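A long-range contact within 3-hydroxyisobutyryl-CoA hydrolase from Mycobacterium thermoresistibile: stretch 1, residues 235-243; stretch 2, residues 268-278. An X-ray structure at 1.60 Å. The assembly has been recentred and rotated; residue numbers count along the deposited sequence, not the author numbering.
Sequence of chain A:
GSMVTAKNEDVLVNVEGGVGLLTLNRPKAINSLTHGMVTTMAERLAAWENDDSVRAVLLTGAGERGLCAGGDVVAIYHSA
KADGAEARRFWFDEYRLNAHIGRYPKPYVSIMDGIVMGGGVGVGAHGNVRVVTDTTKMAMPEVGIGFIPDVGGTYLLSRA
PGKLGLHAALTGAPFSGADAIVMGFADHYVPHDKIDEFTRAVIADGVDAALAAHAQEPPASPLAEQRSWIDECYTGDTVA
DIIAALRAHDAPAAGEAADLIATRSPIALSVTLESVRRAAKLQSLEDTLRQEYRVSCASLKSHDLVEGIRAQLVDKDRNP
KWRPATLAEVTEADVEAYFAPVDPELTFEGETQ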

ATOM      1  N   THR A 235     -11.169   1.620 -19.076  1.00 17.39           N
ATOM      2  CA  THR A 235     -10.954   2.918 -19.700  1.00 19.79           C
ATOM      3  C   THR A 235     -12.126   3.895 -19.571  1.00 21.30           C
ATOM      4  O   THR A 235     -11.992   5.067 -19.994  1.00 24.50           O
ATOM      5  CB  THR A 235     -10.606   2.743 -21.176  1.00 21.29           C
ATOM      6  OG1 THR A 235     -11.586   1.905 -21.768  1.00 23.59           O
ATOM      7  CG2 THR A 235      -9.251   2.125 -21.291  1.00 21.41           C
ATOM      8  N   GLY A 236     -13.198   3.463 -18.918  1.00 21.48           N
ATOM      9  CA  GLY A 236     -14.397   4.261 -18.761  1.00 22.06           C
ATOM     10  C   GLY A 236     -14.163   5.529 -17.961  1.00 22.79           C
ATOM     11  O   GLY A 236     -13.287   5.559 -17.098  1.00 21.26           O
ATOM     12  N   ASP A 237     -14.947   6.568 -18.255  1.00 23.50           N
ATOM     13  CA  ASP A 237     -14.771   7.872 -17.592  1.00 23.89           C
ATOM     14  C   ASP A 237     -15.144   7.816 -16.108  1.00 21.19           C
ATOM     15  O   ASP A 237     -14.595   8.558 -15.309  1.00 21.24           O
ATOM     16  CB  ASP A 237     -15.649   8.948 -18.257  1.00 27.22           C
ATOM     17  CG  ASP A 237     -15.065   9.477 -19.563  1.00 30.46           C
ATOM     18  OD1 ASP A 237     -13.827   9.420 -19.749  1.00 32.71           O
ATOM     19  OD2 ASP A 237     -15.859   9.984 -20.386  1.00 35.38           O
ATOM     20  N   THR A 238     -16.134   7.007 -15.762  1.00 19.65           N
ATOM     21  CA  THR A 238     -16.614   6.936 -14.376  1.00 18.68           C
ATOM     22  C   THR A 238     -16.599   5.515 -13.878  1.00 17.17           C
ATOM     23  O   THR A 238     -16.512   4.593 -14.659  1.00 16.76           O
ATOM     24  CB  THR A 238     -18.051   7.462 -14.231  1.00 19.67           C
ATOM     25  OG1 THR A 238     -18.951   6.586 -14.927  1.00 19.95           O
ATOM     26  CG2 THR A 238     -18.139   8.872 -14.784  1.00 20.40           C
ATOM     27  N   VAL A 239     -16.688   5.347 -12.554  1.00 15.91           N
ATOM     28  CA  VAL A 239     -16.710   4.011 -11.988  1.00 15.30           C
ATOM     29  C   VAL A 239     -17.953   3.259 -12.522  1.00 15.54           C
ATOM     30  O   VAL A 239     -17.875   2.082 -12.869  1.00 14.98           O
ATOM     31  CB  VAL A 239     -16.699   4.058 -10.448  1.00 15.08           C
ATOM     32  CG1 VAL A 239     -16.837   2.650  -9.891  1.00 14.67           C
ATOM     33  CG2 VAL A 239     -15.406   4.715  -9.967  1.00 14.84           C
ATOM     34  N   ALA A 240     -19.079   3.958 -12.647  1.00 16.20           N
ATOM     35  CA  ALA A 240     -20.272   3.317 -13.173  1.00 16.81           C
ATOM     36  C   ALA A 240     -20.024   2.830 -14.624  1.00 16.96           C
ATOM     37  O   ALA A 240     -20.444   1.727 -15.001  1.00 16.77           O
ATOM     38  CB  ALA A 240     -21.458   4.262 -13.086  1.00 17.91           C
ATOM     39  N   ASP A 241     -19.318   3.624 -15.417  1.00 17.37           N
ATOM     40  CA  ASP A 241     -18.946   3.193 -16.787  1.00 17.62           C
ATOM     41  C   ASP A 241     -18.123   1.896 -16.779  1.00 16.42           C
ATOM     42  O   ASP A 241     -18.325   0.994 -17.624  1.00 16.85           O
ATOM     43  CB  ASP A 241     -18.163   4.271 -17.544  1.00 18.80           C
ATOM     44  CG  ASP A 241     -19.007   5.488 -17.872  1.00 21.29           C
ATOM     45  OD1 ASP A 241     -20.243   5.339 -17.992  1.00 23.59           O
ATOM     46  OD2 ASP A 241     -18.433   6.595 -18.009  1.00 23.24           O
ATOM     47  N   ILE A 242     -17.192   1.816 -15.837  1.00 14.87           N
ATOM     48  CA  ILE A 242     -16.308   0.669 -15.692  1.00 14.04           C
ATOM     49  C   ILE A 242     -17.086  -0.601 -15.308  1.00 14.08           C
ATOM     50  O   ILE A 242     -16.949  -1.654 -15.951  1.00 14.04           O
ATOM     51  CB  ILE A 242     -15.146   0.991 -14.724  1.00 13.45           C
ATOM     52  CG1 ILE A 242     -14.266   2.081 -15.326  1.00 13.27           C
ATOM     53  CG2 ILE A 242     -14.402  -0.285 -14.331  1.00 13.04           C
ATOM     54  CD1 ILE A 242     -13.212   2.634 -14.360  1.00 12.69           C
ATOM     55  N   ILE A 243     -17.952  -0.476 -14.308  1.00 14.46           N
ATOM     56  CA  ILE A 243     -18.798  -1.586 -13.893  1.00 14.82           C
ATOM     57  C   ILE A 243     -19.650  -2.061 -15.071  1.00 15.42           C
ATOM     58  O   ILE A 243     -19.727  -3.267 -15.325  1.00 15.63           O
ATOM     59  CB  ILE A 243     -19.683  -1.185 -12.684  1.00 14.96           C
ATOM     60  CG1 ILE A 243     -18.810  -0.925 -11.459  1.00 14.56           C
ATOM     61  CG2 ILE A 243     -20.741  -2.246 -12.384  1.00 15.51           C
ATOM     62  CD1 ILE A 243     -19.574  -0.305 -10.318  1.00 14.78           C
ATOM     63  N   ALA A 268     -15.682   6.446  -1.991  1.00 12.24           N
ATOM     64  CA  ALA A 268     -14.265   6.027  -1.981  1.00 11.48           C
ATOM     65  C   ALA A 268     -13.798   5.534  -3.376  1.00 11.00           C
ATOM     66  O   ALA A 268     -12.710   5.862  -3.810  1.00 10.61           O
ATOM     67  CB  ALA A 268     -14.012   4.981  -0.922  1.00 11.40           C
ATOM     68  N   LEU A 269     -14.644   4.772  -4.043  1.00 11.13           N
ATOM     69  CA  LEU A 269     -14.372   4.297  -5.407  1.00 10.86           C
ATOM     70  C   LEU A 269     -14.132   5.485  -6.317  1.00 11.17           C
ATOM     71  O   LEU A 269     -13.164   5.487  -7.076  1.00 10.63           O
ATOM     72  CB  LEU A 269     -15.542   3.486  -5.987  1.00 11.21           C
ATOM     73  CG  LEU A 269     -15.659   2.066  -5.442  1.00 11.03           C
ATOM     74  CD1 LEU A 269     -17.071   1.524  -5.731  1.00 11.74           C
ATOM     75  CD2 LEU A 269     -14.530   1.150  -5.923  1.00 10.48           C
ATOM     76  N   SER A 270     -15.010   6.478  -6.218  1.00 11.89           N
ATOM     77  CA  SER A 270     -14.975   7.650  -7.105  1.00 12.52           C
ATOM     78  C   SER A 270     -13.717   8.472  -6.856  1.00 12.40           C
ATOM     79  O   SER A 270     -13.078   8.960  -7.785  1.00 12.44           O
ATOM     80  CB  SER A 270     -16.227   8.495  -6.918  1.00 13.47           C
ATOM     81  OG  SER A 270     -17.409   7.724  -7.122  1.00 13.86           O
ATOM     82  N   VAL A 271     -13.376   8.631  -5.595  1.00 12.18           N
ATOM     83  CA  VAL A 271     -12.196   9.416  -5.252  1.00 12.00           C
ATOM     84  C   VAL A 271     -10.933   8.638  -5.650  1.00 11.41           C
ATOM     85  O   VAL A 271      -9.933   9.226  -6.088  1.00 11.19           O
ATOM     86  CB  VAL A 271     -12.199   9.823  -3.782  1.00 12.15           C
ATOM     87  CG1 VAL A 271     -10.915  10.544  -3.419  1.00 11.97           C
ATOM     88  CG2 VAL A 271     -13.409  10.702  -3.440  1.00 13.03           C
ATOM     89  N   THR A 272     -10.966   7.314  -5.498  1.00 11.10           N
ATOM     90  CA  THR A 272      -9.867   6.452  -5.899  1.00 10.84           C
ATOM     91  C   THR A 272      -9.582   6.544  -7.403  1.00 11.05           C
ATOM     92  O   THR A 272      -8.429   6.698  -7.820  1.00 11.27           O
ATOM     93  CB  THR A 272     -10.091   5.009  -5.435  1.00 10.38           C
ATOM     94  OG1 THR A 272     -10.071   5.002  -4.001  1.00 10.30           O
ATOM     95  CG2 THR A 272      -8.976   4.099  -5.933  1.00 10.04           C
ATOM     96  N   LEU A 273     -10.634   6.467  -8.209  1.00 11.60           N
ATOM     97  CA  LEU A 273     -10.461   6.627  -9.644  1.00 11.93           C
ATOM     98  C   LEU A 273      -9.818   7.976  -9.982  1.00 12.24           C
ATOM     99  O   LEU A 273      -8.846   8.043 -10.755  1.00 12.10           O
ATOM    100  CB  LEU A 273     -11.788   6.447 -10.378  1.00 12.64           C
ATOM    101  CG  LEU A 273     -11.764   6.588 -11.913  1.00 13.20           C
ATOM    102  CD1 LEU A 273     -10.769   5.592 -12.497  1.00 12.79           C
ATOM    103  CD2 LEU A 273     -13.170   6.359 -12.469  1.00 14.09           C
ATOM    104  N   GLU A 274     -10.309   9.029  -9.362  1.00 12.75           N
ATOM    105  CA  GLU A 274      -9.768  10.372  -9.623  1.00 13.54           C
ATOM    106  C   GLU A 274      -8.328  10.495  -9.108  1.00 12.67           C
ATOM    107  O   GLU A 274      -7.489  11.126  -9.768  1.00 12.74           O
ATOM    108  CB  GLU A 274     -10.656  11.439  -9.011  1.00 14.59           C
ATOM    109  CG  GLU A 274     -10.240  12.861  -9.305  1.00 15.94           C
ATOM    110  CD  GLU A 274     -10.461  13.303 -10.741  1.00 17.31           C
ATOM    111  OE1 GLU A 274     -11.239  12.680 -11.520  1.00 18.39           O
ATOM    112  OE2 GLU A 274      -9.808  14.300 -11.105  1.00 17.97           O
ATOM    113  N   SER A 275      -8.043   9.879  -7.956  1.00 11.87           N
ATOM    114  CA  SER A 275      -6.699   9.957  -7.378  1.00 11.49           C
ATOM    115  C   SER A 275      -5.669   9.306  -8.283  1.00 11.40           C
ATOM    116  O   SER A 275      -4.582   9.833  -8.510  1.00 11.46           O
ATOM    117  CB  SER A 275      -6.675   9.293  -5.998  1.00 10.93           C
ATOM    118  OG  SER A 275      -7.438  10.066  -5.093  1.00 11.15           O
ATOM    119  N   VAL A 276      -5.995   8.118  -8.812  1.00 11.65           N
ATOM    120  CA  VAL A 276      -5.031   7.403  -9.626  1.00 11.92           C
ATOM    121  C   VAL A 276      -4.811   8.174 -10.929  1.00 13.05           C
ATOM    122  O   VAL A 276      -3.681   8.315 -11.402  1.00 12.05           O
ATOM    123  CB  VAL A 276      -5.474   5.934  -9.853  1.00 12.30           C
ATOM    124  CG1 VAL A 276      -4.555   5.255 -10.856  1.00 13.05           C
ATOM    125  CG2 VAL A 276      -5.478   5.167  -8.563  1.00 11.91           C
ATOM    126  N   ARG A 277      -5.880   8.691 -11.499  1.00 13.88           N
ATOM    127  CA  ARG A 277      -5.744   9.487 -12.718  1.00 15.34           C
ATOM    128  C   ARG A 277      -4.924  10.752 -12.517  1.00 15.16           C
ATOM    129  O   ARG A 277      -4.080  11.079 -13.356  1.00 15.43           O
ATOM    130  CB  ARG A 277      -7.105   9.805 -13.248  1.00 17.52           C
ATOM    131  CG  ARG A 277      -7.724   8.597 -13.864  1.00 19.67           C
ATOM    132  CD  ARG A 277      -9.027   9.055 -14.422  1.00 23.10           C
ATOM    133  NE  ARG A 277      -9.704   7.939 -14.997  1.00 25.87           N
ATOM    134  CZ  ARG A 277     -10.996   7.959 -15.311  1.00 26.50           C
ATOM    135  NH1 ARG A 277     -11.756   9.034 -15.079  1.00 28.64           N
ATOM    136  NH2 ARG A 277     -11.511   6.883 -15.816  1.00 24.42           N
ATOM    137  N   ARG A 278      -5.129  11.453 -11.403  1.00 14.65           N
ATOM    138  CA  ARG A 278      -4.317  12.646 -11.096  1.00 14.88           C
ATOM    139  C   ARG A 278      -2.859  12.279 -10.790  1.00 14.00           C
ATOM    140  O   ARG A 278      -1.955  12.931 -11.266  1.00 13.81           O
ATOM    141  CB  ARG A 278      -4.920  13.432  -9.925  1.00 15.50           C
ATOM    142  CG  ARG A 278      -6.218  14.153 -10.260  1.00 16.48           C
ATOM    143  CD  ARG A 278      -6.671  15.030  -9.130  1.00 17.48           C
ATOM    144  NE  ARG A 278      -8.004  15.553  -9.371  1.00 18.58           N
ATOM    145  CZ  ARG A 278      -8.513  16.633  -8.776  1.00 19.14           C
ATOM    146  NH1 ARG A 278      -7.792  17.382  -7.943  1.00 19.24           N
ATOM    147  NH2 ARG A 278      -9.747  16.999  -9.068  1.00 20.59           N
TER

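The start of one helix meets the flank of another. Residues 239-243 open a helix just after the loop 235-238, and residues 268-278 lie within a longer helix; the two axes run nearly perpendicular, 97° between their N-to-C directions, and come no closer than 10.9 Å. The contact buries 305 Å² summed over both sides, and V239, L273 and R277 account for most of it.

V239, in the first turn of its helix, is buried and points its CA-to-CB bond toward the second helix. V239 CA lies 6.3 Å from S270 CA, the closest pair of CA atoms across the contact. With chi1 at t, V239 CG2 reaches 3.7 Å from L273 CD2 and 4.2 Å from L269 CB. V239 CG2 also lies 3.7 Å from L269 O and 4.1 Å from S270 CA, so it packs against the helix backbone as well as its side chains. That carbonyl is already occupied within its own helix, accepting from L273 N at 2.9 Å (L273 N to L269 O).

L273 follows L269 by one helical turn and also points toward the first stretch. Its rotamer, t then p, brings CD2 against several neighbours: L273 CD2 is 3.7 Å from V239 N, 3.8 Å from T238 C and 3.9 Å from D237 O. I242, one turn beyond V239, adds its tip, with I242 CD1 4.2 Å from L273 CD2. One leucine methyl thus touches both the helix start and the loop before it.

A further turn along, R277 changes the chemistry from apolar to polar. Its side chain extends, chi2 and chi3 both t, and presents the edge of the guanidinium to two successive loop carbonyls, both near the plane of the group. R277 NH1 donates to D237 O at 2.9 Å with a favourable N-H...O angle of 160°. R277 NH2 lies closer to G236 O, at 2.6 Å, but the angle is only 125° and the hydrogen bond is weak. Both acceptors are backbone oxygens, so the D237 side chain takes no part in either bond; its CA-to-CB bond points away from the second stretch.

The helix start is itself capped. T238, at the N-cap, accepts from the backbone of D241 (D241 N to T238 OG1, 3.0 Å), while T238 N donates to D241 OD2 at 3.2 Å. These reciprocal bonds tie the loop to the first helical turn, beside the carbonyls that R277 holds.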